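Aminoglycoside N(3)-acetyltransferase, AAC(3)-IVa (Escherichia coli, PDB 6MN4) transfers an acetyl group from acetyl-CoA to the N3 amine of 2-deoxystreptamine antibiotics, and so probably confers resistance to gentamicin, tobramycin and apramycin. Local coordinates at residues 62-67 against 78-83; 67-72 against 169-174. The protein carries 1 engineered substitution. All coordinates share one frame; numbering follows the deposited sequence.

Contact 1 (62-67 against 78-83); sequences MPSWSG and SPVTPD. With AM2 (apramycin), chain G.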
ATOM      1  N   MET A  62      -6.857  -1.984   0.333  1.00 37.26           N
ATOM      2  CA  MET A  62      -6.116  -1.146   1.259  1.00 36.75           C
ATOM      3  C   MET A  62      -5.209  -2.034   2.097  1.00 41.10           C
ATOM      4  O   MET A  62      -5.544  -3.195   2.359  1.00 40.35           O
ATOM      5  CB  MET A  62      -7.043  -0.342   2.189  1.00 51.05           C
ATOM      6  CG  MET A  62      -8.028   0.571   1.470  1.00 56.34           C
ATOM      7  SD  MET A  62      -9.198   1.407   2.563  1.00 54.78           S
ATOM      8  CE  MET A  62      -8.062   2.253   3.638  1.00 60.29           C
ATOM      9  N   PRO A  63      -4.050  -1.524   2.512  1.00 37.42           N
ATOM     10  CA  PRO A  63      -3.207  -2.283   3.439  1.00 38.26           C
ATOM     11  C   PRO A  63      -3.938  -2.536   4.747  1.00 45.28           C
ATOM     12  O   PRO A  63      -4.827  -1.780   5.147  1.00 43.40           O
ATOM     13  CB  PRO A  63      -1.986  -1.376   3.638  1.00 40.23           C
ATOM     14  CG  PRO A  63      -2.434  -0.008   3.194  1.00 39.16           C
ATOM     15  CD  PRO A  63      -3.431  -0.249   2.108  1.00 38.27           C
ATOM     16  N   SER A  64      -3.562  -3.623   5.418  1.00 39.76           N
ATOM     17  CA  SER A  64      -4.313  -4.045   6.590  1.00 40.84           C
ATOM     18  C   SER A  64      -3.460  -4.906   7.512  1.00 42.12           C
ATOM     19  O   SER A  64      -3.985  -5.752   8.242  1.00 43.11           O
ATOM     20  CB  SER A  64      -5.574  -4.800   6.154  1.00 40.85           C
ATOM     21  OG  SER A  64      -6.468  -4.991   7.236  1.00 51.41           O
ATOM     22  N   TRP A  65      -2.148  -4.698   7.498  1.00 45.27           N
ATOM     23  CA  TRP A  65      -1.279  -5.528   8.315  1.00 43.67           C
ATOM     24  C   TRP A  65      -1.195  -4.985   9.738  1.00 46.82           C
ATOM     25  O   TRP A  65      -1.537  -3.833  10.019  1.00 51.77           O
ATOM     26  CB  TRP A  65       0.118  -5.628   7.700  1.00 49.08           C
ATOM     27  CG  TRP A  65       0.797  -4.314   7.453  1.00 52.73           C
ATOM     28  CD1 TRP A  65       1.388  -3.505   8.381  1.00 53.32           C
ATOM     29  CD2 TRP A  65       0.977  -3.667   6.186  1.00 52.87           C
ATOM     30  NE1 TRP A  65       1.916  -2.391   7.771  1.00 53.17           N
ATOM     31  CE2 TRP A  65       1.678  -2.468   6.425  1.00 50.03           C
ATOM     32  CE3 TRP A  65       0.609  -3.985   4.875  1.00 52.71           C
ATOM     33  CZ2 TRP A  65       2.014  -1.585   5.403  1.00 48.01           C
ATOM     34  CZ3 TRP A  65       0.950  -3.107   3.857  1.00 48.25           C
ATOM     35  CH2 TRP A  65       1.642  -1.921   4.127  1.00 46.07           C
ATOM     36  N   SER A  66      -0.725  -5.846  10.642  1.00 53.07           N
ATOM     37  CA  SER A  66      -0.671  -5.541  12.065  1.00 56.35           C
ATOM     38  C   SER A  66       0.623  -4.859  12.480  1.00 61.30           C
ATOM     39  O   SER A  66       0.631  -4.108  13.464  1.00 69.71           O
ATOM     40  CB  SER A  66      -0.837  -6.823  12.881  1.00 61.93           C
ATOM     41  OG  SER A  66       0.352  -7.596  12.840  1.00 71.22           O
ATOM     42  N   GLY A  67       1.715  -5.111  11.766  1.00 59.53           N
ATOM     43  CA  GLY A  67       2.999  -4.546  12.116  1.00 59.91           C
ATOM     44  C   GLY A  67       3.667  -5.169  13.319  1.00 63.00           C
ATOM     45  O   GLY A  67       4.781  -4.760  13.667  1.00 65.28           O
ATOM     46  N   SER A  78      -7.385  -8.590  14.868  1.00 57.48           N
ATOM     47  CA  SER A  78      -6.076  -7.941  14.826  1.00 56.74           C
ATOM     48  C   SER A  78      -6.165  -6.537  14.240  1.00 53.58           C
ATOM     49  O   SER A  78      -6.477  -6.376  13.055  1.00 46.29           O
ATOM     50  CB  SER A  78      -5.083  -8.777  14.016  1.00 54.56           C
ATOM     51  OG  SER A  78      -4.739  -9.990  14.671  1.00 54.74           O
ATOM     52  N   PRO A  79      -5.899  -5.502  15.036  1.00 58.44           N
ATOM     53  CA  PRO A  79      -5.986  -4.132  14.518  1.00 55.48           C
ATOM     54  C   PRO A  79      -4.843  -3.802  13.572  1.00 59.49           C
ATOM     55  O   PRO A  79      -3.720  -4.295  13.707  1.00 60.22           O
ATOM     56  CB  PRO A  79      -5.918  -3.264  15.783  1.00 47.06           C
ATOM     57  CG  PRO A  79      -6.160  -4.197  16.920  1.00 48.35           C
ATOM     58  CD  PRO A  79      -5.641  -5.524  16.484  1.00 52.47           C
ATOM     59  N   VAL A  80      -5.155  -2.943  12.600  1.00 55.60           N
ATOM     60  CA  VAL A  80      -4.143  -2.440  11.685  1.00 46.75           C
ATOM     61  C   VAL A  80      -3.090  -1.652  12.464  1.00 48.20           C
ATOM     62  O   VAL A  80      -3.388  -1.014  13.484  1.00 46.44           O
ATOM     63  CB  VAL A  80      -4.818  -1.575  10.606  1.00 45.05           C
ATOM     64  CG1 VAL A  80      -3.802  -0.822   9.796  1.00 50.78           C
ATOM     65  CG2 VAL A  80      -5.681  -2.438   9.703  1.00 42.32           C
ATOM     66  N   THR A  81      -1.843  -1.721  11.996  1.00 46.67           N
ATOM     67  CA  THR A  81      -0.779  -0.947  12.618  1.00 51.63           C
ATOM     68  C   THR A  81      -1.115   0.541  12.544  1.00 52.91           C
ATOM     69  O   THR A  81      -1.716   0.995  11.561  1.00 47.15           O
ATOM     70  CB  THR A  81       0.570  -1.226  11.946  1.00 53.88           C
ATOM     71  OG1 THR A  81       1.620  -0.590  12.687  1.00 58.49           O
ATOM     72  CG2 THR A  81       0.592  -0.720  10.504  1.00 51.32           C
ATOM     73  N   PRO A  82      -0.778   1.322  13.576  1.00 57.42           N
ATOM     74  CA  PRO A  82      -1.204   2.731  13.599  1.00 61.65           C
ATOM     75  C   PRO A  82      -0.629   3.565  12.471  1.00 68.42           C
ATOM     76  O   PRO A  82      -1.223   4.590  12.113  1.00 73.06           O
ATOM     77  CB  PRO A  82      -0.709   3.225  14.967  1.00 57.83           C
ATOM     78  CG  PRO A  82      -0.567   1.992  15.790  1.00 57.50           C
ATOM     79  CD  PRO A  82      -0.134   0.920  14.836  1.00 57.08           C
ATOM     80  N   ASP A  83       0.499   3.161  11.889  1.00 75.83           N
ATOM     81  CA  ASP A  83       1.087   3.945  10.814  1.00 80.18           C
ATOM     82  C   ASP A  83       0.269   3.901   9.531  1.00 70.73           C
ATOM     83  O   ASP A  83       0.565   4.662   8.604  1.00 77.93           O
ATOM     84  CB  ASP A  83       2.513   3.470  10.539  1.00 94.54           C
ATOM     85  CG  ASP A  83       3.409   4.585  10.043  1.00112.57           C
ATOM     86  OD1 ASP A  83       3.378   4.884   8.830  1.00117.88           O
ATOM     87  OD2 ASP A  83       4.138   5.171  10.872  1.00119.05           O
TER
HETATM   88  CA1 AM2 G 301       9.045  -0.938   8.896  0.96105.37           C
HETATM   89  CA2 AM2 G 301      10.528  -0.574   9.016  0.96101.47           C
HETATM   90  CA3 AM2 G 301      11.348  -1.677   9.698  0.96101.27           C
HETATM   91  CA4 AM2 G 301      10.715  -2.172  10.960  0.96103.28           C
HETATM   92  CA5 AM2 G 301       9.228  -2.554  10.732  0.96103.51           C
HETATM   93  CA6 AM2 G 301       8.631  -3.133  11.950  0.96 98.48           C
HETATM   94  CA7 AM2 G 301       9.401  -4.422  12.288  0.96100.62           C
HETATM   95  CA8 AM2 G 301      10.873  -4.102  12.643  0.96101.33           C
HETATM   96  CA9 AM2 G 301       8.866  -4.647  14.656  0.96101.98           C
HETATM   97  OA4 AM2 G 301       8.458  -1.376  10.234  0.96107.45           O
HETATM   98  OA5 AM2 G 301      11.547  -3.284  11.576  0.96101.22           O
HETATM   99  NA2 AM2 G 301      11.067  -0.355   7.674  0.96 99.46           N
HETATM  100  NA7 AM2 G 301       8.721  -5.202  13.317  0.96101.99           N
HETATM  101  OA6 AM2 G 301       8.775  -2.148  12.990  0.96 94.06           O
HETATM  102  OA8 AM2 G 301      11.586  -5.249  12.706  0.96106.16           O
HETATM  103  OA1 AM2 G 301       8.935  -1.991   8.053  0.96103.23           O
HETATM  104  CB1 AM2 G 301      12.262  -5.412  13.881  0.96112.44           C
HETATM  105  CB2 AM2 G 301      13.039  -4.161  14.347  0.96117.17           C
HETATM  106  CB3 AM2 G 301      13.866  -4.434  15.543  0.96117.72           C
HETATM  107  CB4 AM2 G 301      13.722  -5.824  16.076  0.96117.84           C
HETATM  108  CB5 AM2 G 301      13.869  -6.906  14.976  0.96117.42           C
HETATM  109  CB6 AM2 G 301      13.250  -8.165  15.443  0.96118.98           C
HETATM  110  OB1 AM2 G 301      13.207  -6.556  13.720  0.96113.82           O
HETATM  111  NB4 AM2 G 301      14.755  -6.053  17.118  0.96117.68           N
HETATM  112  OB2 AM2 G 301      13.915  -3.713  13.295  0.96118.74           O
HETATM  113  OB3 AM2 G 301      13.501  -3.482  16.599  0.96116.22           O
HETATM  114  OB6 AM2 G 301      12.360  -8.592  14.457  0.96119.19           O
HETATM  115  CC1 AM2 G 301       7.984  -1.824   6.969  0.96 98.56           C
HETATM  116  CC2 AM2 G 301       7.682  -3.247   6.523  0.96 93.51           C
HETATM  117  CC3 AM2 G 301       6.806  -3.225   5.261  0.96 97.15           C
HETATM  118  CC4 AM2 G 301       5.444  -2.624   5.551  0.96 98.05           C
HETATM  119  CC5 AM2 G 301       5.411  -1.483   6.588  0.96 98.53           C
HETATM  120  CC6 AM2 G 301       6.702  -1.078   7.355  0.96 99.53           C
HETATM  121  NC4 AM2 G 301       4.911  -2.119   4.276  0.96 99.83           N
HETATM  122  NC6 AM2 G 301       6.866   0.362   7.117  0.96101.63           N
HETATM  123  OC2 AM2 G 301       8.895  -3.907   6.261  0.96 87.46           O
HETATM  124  OC3 AM2 G 301       6.622  -4.544   4.810  0.96100.04           O

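Contact 2 (67-72 against 169-174); sequences GLDDEP and PRHCTI. With AM2 (apramycin), chain G.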
ATOM      1  N   GLY A  67       1.715  -5.111  11.766  1.00 59.53           N
ATOM      2  CA  GLY A  67       2.999  -4.546  12.116  1.00 59.91           C
ATOM      3  C   GLY A  67       3.667  -5.169  13.319  1.00 63.00           C
ATOM      4  O   GLY A  67       4.781  -4.760  13.667  1.00 65.28           O
ATOM      5  N   LEU A  68       3.030  -6.141  13.963  1.00 64.93           N
ATOM      6  CA  LEU A  68       3.605  -6.809  15.120  1.00 68.08           C
ATOM      7  C   LEU A  68       4.257  -8.120  14.711  1.00 66.50           C
ATOM      8  O   LEU A  68       3.715  -8.873  13.899  1.00 68.31           O
ATOM      9  CB  LEU A  68       2.542  -7.067  16.188  1.00 64.90           C
ATOM     10  CG  LEU A  68       1.575  -5.914  16.427  1.00 59.97           C
ATOM     11  CD1 LEU A  68       0.407  -6.399  17.259  1.00 55.30           C
ATOM     12  CD2 LEU A  68       2.289  -4.740  17.093  1.00 54.60           C
ATOM     13  N   ASP A  69       5.424  -8.387  15.292  1.00 75.39           N
ATOM     14  CA  ASP A  69       6.255  -9.508  14.890  1.00 81.76           C
ATOM     15  C   ASP A  69       6.251 -10.668  15.875  1.00 88.56           C
ATOM     16  O   ASP A  69       6.688 -11.764  15.508  1.00 86.95           O
ATOM     17  CB  ASP A  69       7.698  -9.030  14.672  1.00 83.85           C
ATOM     18  CG  ASP A  69       8.143  -8.046  15.729  1.00 92.90           C
ATOM     19  OD1 ASP A  69       7.310  -7.672  16.585  1.00 96.99           O
ATOM     20  OD2 ASP A  69       9.323  -7.639  15.698  1.00 95.85           O
ATOM     21  N   ASP A  70       5.775 -10.424  17.095  1.00 94.01           N
ATOM     22  CA  ASP A  70       5.677 -11.458  18.127  1.00 95.30           C
ATOM     23  C   ASP A  70       4.233 -11.826  18.517  1.00 94.69           C
ATOM     24  O   ASP A  70       4.022 -12.573  19.473  1.00102.33           O
ATOM     25  CB  ASP A  70       6.463 -11.042  19.373  1.00 99.31           C
ATOM     26  CG  ASP A  70       7.959 -10.995  19.130  1.00103.07           C
ATOM     27  OD1 ASP A  70       8.547 -12.055  18.831  1.00104.44           O
ATOM     28  OD2 ASP A  70       8.546  -9.898  19.238  1.00103.74           O
ATOM     29  N   GLU A  71       3.249 -11.308  17.785  1.00 82.81           N
ATOM     30  CA  GLU A  71       1.848 -11.558  18.082  1.00 79.66           C
ATOM     31  C   GLU A  71       1.214 -12.194  16.852  1.00 75.33           C
ATOM     32  O   GLU A  71       1.415 -11.701  15.729  1.00 78.95           O
ATOM     33  CB  GLU A  71       1.102 -10.271  18.460  1.00 84.34           C
ATOM     34  CG  GLU A  71       1.766  -9.447  19.551  1.00 93.66           C
ATOM     35  CD  GLU A  71       1.233  -9.767  20.935  1.00105.44           C
ATOM     36  OE1 GLU A  71       2.031  -9.753  21.896  1.00111.30           O
ATOM     37  OE2 GLU A  71       0.019 -10.033  21.061  1.00108.08           O
ATOM     38  N   PRO A  72       0.468 -13.285  17.003  1.00 71.89           N
ATOM     39  CA  PRO A  72      -0.208 -13.881  15.845  1.00 61.75           C
ATOM     40  C   PRO A  72      -1.334 -12.990  15.343  1.00 63.11           C
ATOM     41  O   PRO A  72      -1.810 -12.087  16.034  1.00 68.26           O
ATOM     42  CB  PRO A  72      -0.746 -15.210  16.384  1.00 64.57           C
ATOM     43  CG  PRO A  72      -0.830 -15.012  17.858  1.00 70.05           C
ATOM     44  CD  PRO A  72       0.288 -14.087  18.225  1.00 70.03           C
ATOM     45  N   PRO A 169      17.391  -9.741   7.884  1.00 63.54           N
ATOM     46  CA  PRO A 169      16.579 -10.719   8.629  1.00 68.01           C
ATOM     47  C   PRO A 169      15.450 -10.047   9.397  1.00 68.16           C
ATOM     48  O   PRO A 169      15.681  -9.211  10.274  1.00 68.11           O
ATOM     49  CB  PRO A 169      17.593 -11.375   9.574  1.00 71.20           C
ATOM     50  CG  PRO A 169      18.692 -10.373   9.703  1.00 70.60           C
ATOM     51  CD  PRO A 169      18.783  -9.701   8.368  1.00 65.91           C
ATOM     52  N   ARG A 170      14.222 -10.425   9.060  1.00 65.74           N
ATOM     53  CA  ARG A 170      13.029  -9.987   9.762  1.00 64.64           C
ATOM     54  C   ARG A 170      12.179 -11.215  10.065  1.00 68.48           C
ATOM     55  O   ARG A 170      12.328 -12.262   9.432  1.00 72.08           O
ATOM     56  CB  ARG A 170      12.240  -8.963   8.933  1.00 62.38           C
ATOM     57  CG  ARG A 170      13.005  -7.677   8.648  1.00 55.35           C
ATOM     58  CD  ARG A 170      13.141  -6.823   9.899  1.00 55.39           C
ATOM     59  NE  ARG A 170      14.421  -6.122   9.962  1.00 60.44           N
ATOM     60  CZ  ARG A 170      14.599  -4.859   9.586  1.00 65.47           C
ATOM     61  NH1 ARG A 170      13.578  -4.156   9.118  1.00 67.61           N
ATOM     62  NH2 ARG A 170      15.794  -4.296   9.681  1.00 67.77           N
ATOM     63  N   HIS A 171      11.288 -11.093  11.047  1.00 76.06           N
ATOM     64  CA  HIS A 171      10.509 -12.245  11.475  1.00 77.39           C
ATOM     65  C   HIS A 171       9.090 -11.838  11.842  1.00 74.50           C
ATOM     66  O   HIS A 171       8.791 -10.667  12.084  1.00 77.61           O
ATOM     67  CB  HIS A 171      11.166 -12.958  12.663  1.00 81.02           C
ATOM     68  CG  HIS A 171      10.896 -12.308  13.983  1.00 85.76           C
ATOM     69  ND1 HIS A 171      11.744 -11.373  14.537  1.00 87.16           N
ATOM     70  CD2 HIS A 171       9.881 -12.465  14.866  1.00 86.83           C
ATOM     71  CE1 HIS A 171      11.263 -10.983  15.704  1.00 88.53           C
ATOM     72  NE2 HIS A 171      10.131 -11.626  15.925  1.00 88.00           N
ATOM     73  N   CYS A 172       8.216 -12.841  11.871  1.00 66.66           N
ATOM     74  CA  CYS A 172       6.855 -12.718  12.370  1.00 68.80           C
ATOM     75  C   CYS A 172       6.528 -14.007  13.116  1.00 70.76           C
ATOM     76  O   CYS A 172       7.395 -14.862  13.326  1.00 73.17           O
ATOM     77  CB  CYS A 172       5.868 -12.442  11.230  1.00 68.56           C
ATOM     78  SG  CYS A 172       5.614 -13.843  10.112  1.00 70.90           S
ATOM     79  N   THR A 173       5.271 -14.157  13.523  1.00 70.39           N
ATOM     80  CA  THR A 173       4.859 -15.380  14.191  1.00 75.60           C
ATOM     81  C   THR A 173       3.408 -15.676  13.858  1.00 80.15           C
ATOM     82  O   THR A 173       2.593 -14.767  13.674  1.00 85.22           O
ATOM     83  CB  THR A 173       5.017 -15.300  15.710  1.00 76.98           C
ATOM     84  OG1 THR A 173       4.449 -16.469  16.307  1.00 86.95           O
ATOM     85  CG2 THR A 173       4.283 -14.111  16.227  1.00 72.00           C
ATOM     86  N   ILE A 174       3.098 -16.967  13.784  1.00 80.98           N
ATOM     87  CA  ILE A 174       1.740 -17.433  13.544  1.00 81.74           C
ATOM     88  C   ILE A 174       1.408 -18.488  14.589  1.00 87.30           C
ATOM     89  O   ILE A 174       2.150 -18.660  15.563  1.00 91.73           O
ATOM     90  CB  ILE A 174       1.584 -17.951  12.100  1.00 82.64           C
ATOM     91  CG1 ILE A 174       2.641 -19.005  11.734  1.00 83.14           C
ATOM     92  CG2 ILE A 174       1.672 -16.803  11.121  1.00 78.12           C
ATOM     93  CD1 ILE A 174       2.353 -20.419  12.195  1.00 87.54           C
TER
HETATM   94  CA1 AM2 G 301       9.045  -0.938   8.896  0.96105.37           C
HETATM   95  CA2 AM2 G 301      10.528  -0.574   9.016  0.96101.47           C
HETATM   96  CA3 AM2 G 301      11.348  -1.677   9.698  0.96101.27           C
HETATM   97  CA4 AM2 G 301      10.715  -2.172  10.960  0.96103.28           C
HETATM   98  CA5 AM2 G 301       9.228  -2.554  10.732  0.96103.51           C
HETATM   99  CA6 AM2 G 301       8.631  -3.133  11.950  0.96 98.48           C
HETATM  100  CA7 AM2 G 301       9.401  -4.422  12.288  0.96100.62           C
HETATM  101  CA8 AM2 G 301      10.873  -4.102  12.643  0.96101.33           C
HETATM  102  CA9 AM2 G 301       8.866  -4.647  14.656  0.96101.98           C
HETATM  103  OA4 AM2 G 301       8.458  -1.376  10.234  0.96107.45           O
HETATM  104  OA5 AM2 G 301      11.547  -3.284  11.576  0.96101.22           O
HETATM  105  NA2 AM2 G 301      11.067  -0.355   7.674  0.96 99.46           N
HETATM  106  NA7 AM2 G 301       8.721  -5.202  13.317  0.96101.99           N
HETATM  107  OA6 AM2 G 301       8.775  -2.148  12.990  0.96 94.06           O
HETATM  108  OA8 AM2 G 301      11.586  -5.249  12.706  0.96106.16           O
HETATM  109  OA1 AM2 G 301       8.935  -1.991   8.053  0.96103.23           O
HETATM  110  CB1 AM2 G 301      12.262  -5.412  13.881  0.96112.44           C
HETATM  111  CB2 AM2 G 301      13.039  -4.161  14.347  0.96117.17           C
HETATM  112  CB3 AM2 G 301      13.866  -4.434  15.543  0.96117.72           C
HETATM  113  CB4 AM2 G 301      13.722  -5.824  16.076  0.96117.84           C
HETATM  114  CB5 AM2 G 301      13.869  -6.906  14.976  0.96117.42           C
HETATM  115  CB6 AM2 G 301      13.250  -8.165  15.443  0.96118.98           C
HETATM  116  OB1 AM2 G 301      13.207  -6.556  13.720  0.96113.82           O
HETATM  117  NB4 AM2 G 301      14.755  -6.053  17.118  0.96117.68           N
HETATM  118  OB2 AM2 G 301      13.915  -3.713  13.295  0.96118.74           O
HETATM  119  OB3 AM2 G 301      13.501  -3.482  16.599  0.96116.22           O
HETATM  120  OB6 AM2 G 301      12.360  -8.592  14.457  0.96119.19           O
HETATM  121  CC1 AM2 G 301       7.984  -1.824   6.969  0.96 98.56           C
HETATM  122  CC2 AM2 G 301       7.682  -3.247   6.523  0.96 93.51           C
HETATM  123  CC3 AM2 G 301       6.806  -3.225   5.261  0.96 97.15           C
HETATM  124  CC4 AM2 G 301       5.444  -2.624   5.551  0.96 98.05           C
HETATM  125  CC5 AM2 G 301       5.411  -1.483   6.588  0.96 98.53           C
HETATM  126  CC6 AM2 G 301       6.702  -1.078   7.355  0.96 99.53           C
HETATM  127  NC4 AM2 G 301       4.911  -2.119   4.276  0.96 99.83           N
HETATM  128  NC6 AM2 G 301       6.866   0.362   7.117  0.96101.63           N
HETATM  129  OC2 AM2 G 301       8.895  -3.907   6.261  0.96 87.46           O
HETATM  130  OC3 AM2 G 301       6.622  -4.544   4.810  0.96100.04           O

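Contact 1 (62-67 against 78-83)
The carbonyl oxygen of Trp65 takes the one backbone hydrogen bond between the two segments. Thr81 N gives it to Trp65 O at 2.9 Å, with an N-H...O angle of 163°. The donor lies in the carbonyl plane. The same oxygen meets Val80 CA at 3.4 Å in a CA-H...O contact, so two successive residues of 78-83 converge on one acceptor.

Thr81 crosses the Trp65 side chain with its methyl group. Its CG2 sits 3.5 Å from Trp65 NE1 and also touches CD1, at the pyrrole end of the indole. With OG1 anti to the backbone N (chi1 -173°), the methyl is the branch that falls on the indole. Thr81 CB also packs on Ser66 O, where the two backbones run closest. On the other flank of the bond, Val80 CG2 packs on Ser64 OG at 3.6 Å. That hydroxyl has its polar partner elsewhere, in Arg99.

The indole belongs to the apramycin pocket. Ring atom CC4 of the drug lies over one indole face, 3.5 Å above the plane and displaced toward the rim. The amine NC4 comes near Trp65 CZ2 obliquely. The contact therefore holds the backbone of a residue whose ring lines the drug site.

Segment 62-67 runs off the end of strand 59-63. The loop segment 78-83 leads into helix 86-91. Val80 N is hydrogen-bonded to Asp89 OD1 of that helix, and the Val80 side chain touches Ser88. Met62 pairs with Ala107 of strand 106-109 and packs on Val87 and Phe91, so sheet and helix meet beside the contact.

Contact 2 (67-72 against 169-174)
Asp69 lays its CB over one face of the His171 ring, a CH-pi contact of 4.1 Å to the ring centroid. The same carbon approaches His171 O at 3.3 Å. Asp69 O faces the strand backbone and takes a CA-H...O contact from Cys172 CA at 3.3 Å. Thr173 closes the packed part: its methyl CG2 lies against the peptide that joins Asp70 to Glu71. Its hydroxyl, anti to the backbone N (chi1 173°), is bonded to Val181 O of the partner strand 179-187. The methyl is thus left to meet the loop. Pro72 packs its CA on Thr173 O at 3.7 Å, while its ring comes less close.

The outer side is looser. Asp70 and Glu71 are exposed. Asp70 still reaches back to the histidine. Its OD1 accepts a weak hydrogen bond from His171 NE2 at 3.3 Å, close to the ring plane at its edge. The carboxylate is turned 49° from the ring.

Apramycin lies at the other end of the contact. Hydroxyl OB6 gives a weak hydrogen bond to Asp69 OD2 at 3.4 Å, and it comes close to the His171 ring obliquely. The Arg170 guanidinium has drug atom OB2 over one face and NH1 near OA5, while a salt bridge to Asp189 also holds NH1.

Asp69 from the loop and Arg170 and His171 from the strand thus meet at the drug. The carboxylate of Asp69 would probably favour an amine-rich, cationic ligand. Its bond to OB6 is weak, and apramycin is also hydrogen-bonded to His126, Glu187 and Glu251.

In the fold
From the N terminus the chain passes helix 9-19, strand 26-31 and helix 42-54 before strand 59-63 leads into segment 62-67. It continues through 67-72, turns back, and returns at 78-83, where contact 1 closes a short loop without helix or strand between its segments. Segment 67-72 starts at Gly67, which both contacts share, and otherwise lies in that loop. Its partner 169-174 comes 97 residues later, so the two contacts cross along the chain. Contact 1 ties the end of a strand of the mixed sheet to the approach to helix 86-91. Contact 2 joins the same loop to the two-stranded hairpin 168-176/179-187. Their centres lie about 13 Å apart, and both touch apramycin.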